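Local coordinates for N-acetylmuramoyl-L-alanine amidase XlyA (Bacillus subtilis, PDB 3RDR), which hydrolyses the link between N-acetylmuramoyl residues and L-amino acids in cell-wall glycopeptides, here represented by its zinc-binding catalytic domain, at residues N36-D42 with C98-D102; A43-A47 with E67-H71. All blocks are in the same frame, centred on the assembly; numbering follows the deposited sequence.

Interaction 1: residues N36-D42 with C98-D102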
loop_
_atom_site.group_PDB
_atom_site.type_symbol
_atom_site.label_atom_id
_atom_site.label_comp_id
_atom_site.label_asym_id
_atom_site.label_seq_id
_atom_site.Cartn_x
_atom_site.Cartn_y
_atom_site.Cartn_z
ATOM N N ASN A 36 -11.472 6.623 0.825
ATOM C CA ASN A 36 -11.689 7.935 0.232
ATOM C C ASN A 36 -12.444 7.722 -1.078
ATOM O O ASN A 36 -11.837 7.445 -2.114
ATOM C CB ASN A 36 -10.344 8.612 -0.050
ATOM C CG ASN A 36 -10.493 10.080 -0.392
ATOM O OD1 ASN A 36 -11.561 10.520 -0.826
ATOM N ND2 ASN A 36 -9.420 10.848 -0.213
ATOM N N THR A 37 -13.768 7.853 -1.032
ATOM C CA THR A 37 -14.597 7.647 -2.218
ATOM C C THR A 37 -14.736 8.881 -3.111
ATOM O O THR A 37 -15.362 8.815 -4.168
ATOM C CB THR A 37 -16.019 7.188 -1.824
ATOM O OG1 THR A 37 -16.595 8.148 -0.928
ATOM C CG2 THR A 37 -15.981 5.818 -1.142
ATOM N N ALA A 38 -14.157 9.999 -2.687
ATOM C CA ALA A 38 -14.245 11.244 -3.443
ATOM C C ALA A 38 -13.734 11.152 -4.874
ATOM O O ALA A 38 -12.698 10.545 -5.146
ATOM C CB ALA A 38 -13.493 12.350 -2.713
ATOM N N VAL A 39 -14.475 11.768 -5.788
ATOM C CA VAL A 39 -14.081 11.794 -7.185
ATOM C C VAL A 39 -12.710 12.467 -7.237
ATOM O O VAL A 39 -12.498 13.512 -6.616
ATOM C CB VAL A 39 -15.105 12.597 -8.039
ATOM C CG1 VAL A 39 -15.197 14.041 -7.542
ATOM C CG2 VAL A 39 -14.711 12.554 -9.520
ATOM N N GLY A 40 -11.773 11.847 -7.946
ATOM C CA GLY A 40 -10.441 12.413 -8.060
ATOM C C GLY A 40 -9.418 11.921 -7.048
ATOM O O GLY A 40 -8.242 12.255 -7.162
ATOM N N ALA A 41 -9.842 11.138 -6.059
ATOM C CA ALA A 41 -8.909 10.631 -5.053
ATOM C C ALA A 41 -8.187 9.392 -5.584
ATOM O O ALA A 41 -8.332 8.292 -5.041
ATOM C CB ALA A 41 -9.656 10.297 -3.765
ATOM N N ASP A 42 -7.402 9.585 -6.642
ATOM C CA ASP A 42 -6.677 8.490 -7.270
ATOM C C ASP A 42 -5.215 8.402 -6.832
ATOM O O ASP A 42 -4.796 9.101 -5.911
ATOM C CB ASP A 42 -6.779 8.614 -8.795
ATOM C CG ASP A 42 -6.128 9.876 -9.329
ATOM O OD1 ASP A 42 -6.375 10.213 -10.502
ATOM O OD2 ASP A 42 -5.365 10.529 -8.585
ATOM N N CYS A 98 -7.195 2.508 -4.009
ATOM C CA CYS A 98 -8.140 3.620 -4.076
ATOM C C CYS A 98 -9.612 3.224 -4.219
ATOM O O CYS A 98 -9.937 2.136 -4.698
ATOM C CB CYS A 98 -7.753 4.556 -5.227
ATOM S SG CYS A 98 -6.117 5.347 -5.051
ATOM N N GLU A 99 -10.485 4.135 -3.796
ATOM C CA GLU A 99 -11.930 3.946 -3.855
ATOM C C GLU A 99 -12.594 5.140 -4.547
ATOM O O GLU A 99 -13.802 5.340 -4.409
ATOM C CB GLU A 99 -12.505 3.824 -2.439
ATOM C CG GLU A 99 -11.992 2.641 -1.617
ATOM C CD GLU A 99 -12.615 2.590 -0.231
ATOM O OE1 GLU A 99 -13.849 2.750 -0.133
ATOM O OE2 GLU A 99 -11.881 2.386 0.760
ATOM N N ASN A 100 -11.815 5.939 -5.275
ATOM C CA ASN A 100 -12.372 7.119 -5.936
ATOM C C ASN A 100 -13.577 6.820 -6.836
ATOM O O ASN A 100 -13.588 5.841 -7.579
ATOM C CB ASN A 100 -11.279 7.864 -6.721
ATOM C CG ASN A 100 -10.525 6.971 -7.692
ATOM O OD1 ASN A 100 -9.963 5.940 -7.310
ATOM N ND2 ASN A 100 -10.494 7.373 -8.957
ATOM N N ALA A 101 -14.592 7.675 -6.747
ATOM C CA ALA A 101 -15.820 7.520 -7.524
ATOM C C ALA A 101 -15.586 7.381 -9.023
ATOM O O ALA A 101 -16.280 6.613 -9.685
ATOM C CB ALA A 101 -16.746 8.697 -7.258
ATOM N N ASP A 102 -14.617 8.120 -9.561
ATOM C CA ASP A 102 -14.338 8.050 -10.992
ATOM C C ASP A 102 -13.475 6.854 -11.395
ATOM O O ASP A 102 -12.994 6.779 -12.529
ATOM C CB ASP A 102 -13.686 9.354 -11.489
ATOM C CG ASP A 102 -12.478 9.774 -10.663
ATOM O OD1 ASP A 102 -11.538 10.351 -11.252
ATOM O OD2 ASP A 102 -12.467 9.554 -9.434
HETATM O O HOH W 1 -9.332 6.836 -2.914
#
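D102 reaches across to G40, and its carboxylate binds the turn there. OD2 of D102 accepts a hydrogen bond from the backbone N of G40 at 2.8 Å, along a nearly straight line (172° at the hydrogen). ND2 of N100 gives the same oxygen a second bond of 3.0 Å. The two donors come from opposite faces of the carboxylate plane, so OD2 is held between them. D102 OD2 lies close to the plane of the N100 amide, 12° out of it, while N100 CB packs against the carbonyl oxygens of A38 and A41. CG2 of V39, anti to its backbone N, lies against the D102 carboxylate at 3.7 Å from CG.

One direct backbone bond joins the loops. A101 N donates to T37 O at 2.9 Å. Beside it, T37 CA makes a CA-H...O contact with E99 O. At the N36 end a water bridges the loops: it donates to N36 O and A41 O and accepts from E99 N.

In this amidase domain of T7 lysozyme fold, the contact joins the loop after strand 28-33 to the loop after strand 92-97, two neighbouring parallel strands. The first loop is shaped by an Asx turn, with N36 OD1 accepting from A38 N, and by a type II turn from A38 to A41.

E99 OE1 touches T37 CG2 and forms a salt bridge with R143; OE2 accepts from A35 N. The E99 side chain is about 9 Å from the zinc ion. D42 is the N-cap of helix 43-50: its OD2 accepts from A45 N. C98 SG rests 3.6 Å from D42 C.

Interaction 2: residues A43-A47 with E67-H71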
loop_
_atom_site.group_PDB
_atom_site.type_symbol
_atom_site.label_atom_id
_atom_site.label_comp_id
_atom_site.label_asym_id
_atom_site.label_seq_id
_atom_site.Cartn_x
_atom_site.Cartn_y
_atom_site.Cartn_z
ATOM N N ALA A 43 -4.447 7.541 -7.496
ATOM C CA ALA A 43 -3.040 7.328 -7.152
ATOM C C ALA A 43 -2.177 8.579 -7.278
ATOM O O ALA A 43 -1.376 8.873 -6.398
ATOM C CB ALA A 43 -2.455 6.195 -8.006
ATOM N N ALA A 44 -2.337 9.310 -8.375
ATOM C CA ALA A 44 -1.568 10.531 -8.581
ATOM C C ALA A 44 -1.895 11.549 -7.491
ATOM O O ALA A 44 -1.003 12.238 -6.989
ATOM C CB ALA A 44 -1.867 11.122 -9.966
ATOM N N ALA A 45 -3.168 11.644 -7.118
ATOM C CA ALA A 45 -3.571 12.591 -6.080
ATOM C C ALA A 45 -2.917 12.236 -4.747
ATOM O O ALA A 45 -2.459 13.122 -4.020
ATOM C CB ALA A 45 -5.098 12.617 -5.936
ATOM N N HIS A 46 -2.873 10.948 -4.415
ATOM C CA HIS A 46 -2.238 10.539 -3.169
ATOM C C HIS A 46 -0.734 10.815 -3.224
ATOM O O HIS A 46 -0.133 11.175 -2.221
ATOM C CB HIS A 46 -2.492 9.053 -2.879
ATOM C CG HIS A 46 -3.852 8.774 -2.319
ATOM N ND1 HIS A 46 -4.993 8.767 -3.095
ATOM C CD2 HIS A 46 -4.261 8.534 -1.050
ATOM C CE1 HIS A 46 -6.044 8.537 -2.328
ATOM N NE2 HIS A 46 -5.628 8.392 -1.083
ATOM N N ALA A 47 -0.130 10.649 -4.396
ATOM C CA ALA A 47 1.302 10.908 -4.550
ATOM C C ALA A 47 1.611 12.360 -4.189
ATOM O O ALA A 47 2.615 12.652 -3.539
ATOM C CB ALA A 47 1.734 10.628 -5.982
ATOM N N GLU A 67 -3.418 3.256 -12.897
ATOM C CA GLU A 67 -1.986 3.113 -12.678
ATOM C C GLU A 67 -1.588 2.930 -11.223
ATOM O O GLU A 67 -2.434 2.869 -10.335
ATOM C CB GLU A 67 -1.270 4.330 -13.251
ATOM C CG GLU A 67 -1.906 5.636 -12.829
ATOM C CD GLU A 67 -1.378 6.808 -13.616
ATOM O OE1 GLU A 67 -0.906 6.588 -14.752
ATOM O OE2 GLU A 67 -1.450 7.947 -13.109
ATOM N N ILE A 68 -0.278 2.859 -11.004
ATOM C CA ILE A 68 0.296 2.671 -9.678
ATOM C C ILE A 68 1.402 3.697 -9.459
ATOM O O ILE A 68 2.230 3.919 -10.342
ATOM C CB ILE A 68 0.917 1.260 -9.546
ATOM C CG1 ILE A 68 -0.155 0.190 -9.744
ATOM C CG2 ILE A 68 1.576 1.099 -8.182
ATOM C CD1 ILE A 68 0.409 -1.210 -9.869
ATOM N N TYR A 69 1.401 4.327 -8.288
ATOM C CA TYR A 69 2.419 5.305 -7.933
ATOM C C TYR A 69 3.212 4.763 -6.751
ATOM O O TYR A 69 2.636 4.180 -5.833
ATOM C CB TYR A 69 1.787 6.647 -7.542
ATOM C CG TYR A 69 1.644 7.630 -8.683
ATOM C CD1 TYR A 69 0.688 7.438 -9.687
ATOM C CD2 TYR A 69 2.479 8.746 -8.773
ATOM C CE1 TYR A 69 0.571 8.334 -10.751
ATOM C CE2 TYR A 69 2.371 9.649 -9.833
ATOM C CZ TYR A 69 1.416 9.437 -10.817
ATOM O OH TYR A 69 1.314 10.322 -11.867
ATOM N N GLN A 70 4.530 4.946 -6.782
ATOM C CA GLN A 70 5.400 4.490 -5.697
ATOM C C GLN A 70 5.932 5.737 -4.994
ATOM O O GLN A 70 6.525 6.610 -5.624
ATOM C CB GLN A 70 6.562 3.661 -6.245
ATOM C CG GLN A 70 7.317 2.878 -5.181
ATOM C CD GLN A 70 8.560 2.202 -5.733
ATOM O OE1 GLN A 70 8.604 1.828 -6.901
ATOM N NE2 GLN A 70 9.568 2.032 -4.892
ATOM N N HIS A 71 5.723 5.801 -3.685
ATOM C CA HIS A 71 6.121 6.953 -2.891
ATOM C C HIS A 71 7.401 6.745 -2.095
ATOM O O HIS A 71 7.994 7.702 -1.600
ATOM C CB HIS A 71 4.987 7.295 -1.925
ATOM C CG HIS A 71 3.624 7.161 -2.526
ATOM N ND1 HIS A 71 3.118 8.067 -3.434
ATOM C CD2 HIS A 71 2.670 6.212 -2.369
ATOM C CE1 HIS A 71 1.909 7.683 -3.809
ATOM N NE2 HIS A 71 1.615 6.560 -3.177
HETATM O O HOH W 2 -3.398 7.962 -10.787
HETATM O O HOH W 3 4.482 10.523 -3.394
#
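The Y69 ring lies under the first turn of helix 43-50. A44 CA sits over one face of it, 3.9 Å from the ring centroid and 15° off the normal, a CH-pi contact. The A44 methyl bears on the phenol end, touching CE1, CZ and OH. A43 CB and A47 CB approach the ring obliquely, A43 at CD1 and A47 more tightly at CD2, 3.4 Å away. E67 OE2 lies at the ring edge, in plane.

The H71 ring meets the helix with its edge. Its CE1 comes 3.4 Å from A47 CA, and A47 CB is in the ring plane. Y69 O lies over one face, near the rim. Both ring nitrogens have partners: ND1 shares a water with A47 O, and NE2 bonds to T62 on strand 61-63. W59 also meets this ring, with the planes nearly perpendicular.

A second water joins the A44 backbone N to the E67 carboxylate. It accepts from A44 N and donates to E67 OE2, both at 3.0 Å.

Small alanines let the helix come close, with its axis 7.9 Å from that of strand 68-70 and nearly parallel to it, at 17°. This is helix-on-sheet packing: the start of helix 43-50 lies on strands 68-70 and 61-63 of the amidase domain's mixed sheet, while I68 points away from the helix and touches helix 105-122.

The two contacts bracket the start of helix 43-50. Interaction 1 fixes the loop that leads into it, and interaction 2 seats its first turn on strand 68-70. Segment 43-47 follows 36-42 directly, and interaction 2 is nested inside the loop closed by interaction 1. They touch: G40 O packs on A45 CB, and C98 SG lies near A43 N. Interaction 1 is the more exposed, its centre about 16 Å from the chain centre, and works through backbone and carboxylate hydrogen bonds. Interaction 2 is deeper, about 10 Å from that centre; it relies on alanine methyls against aromatic rings, with waters at its ends. D42 O also accepts a hydrogen bond from H46 ND1, which joins the two contacts.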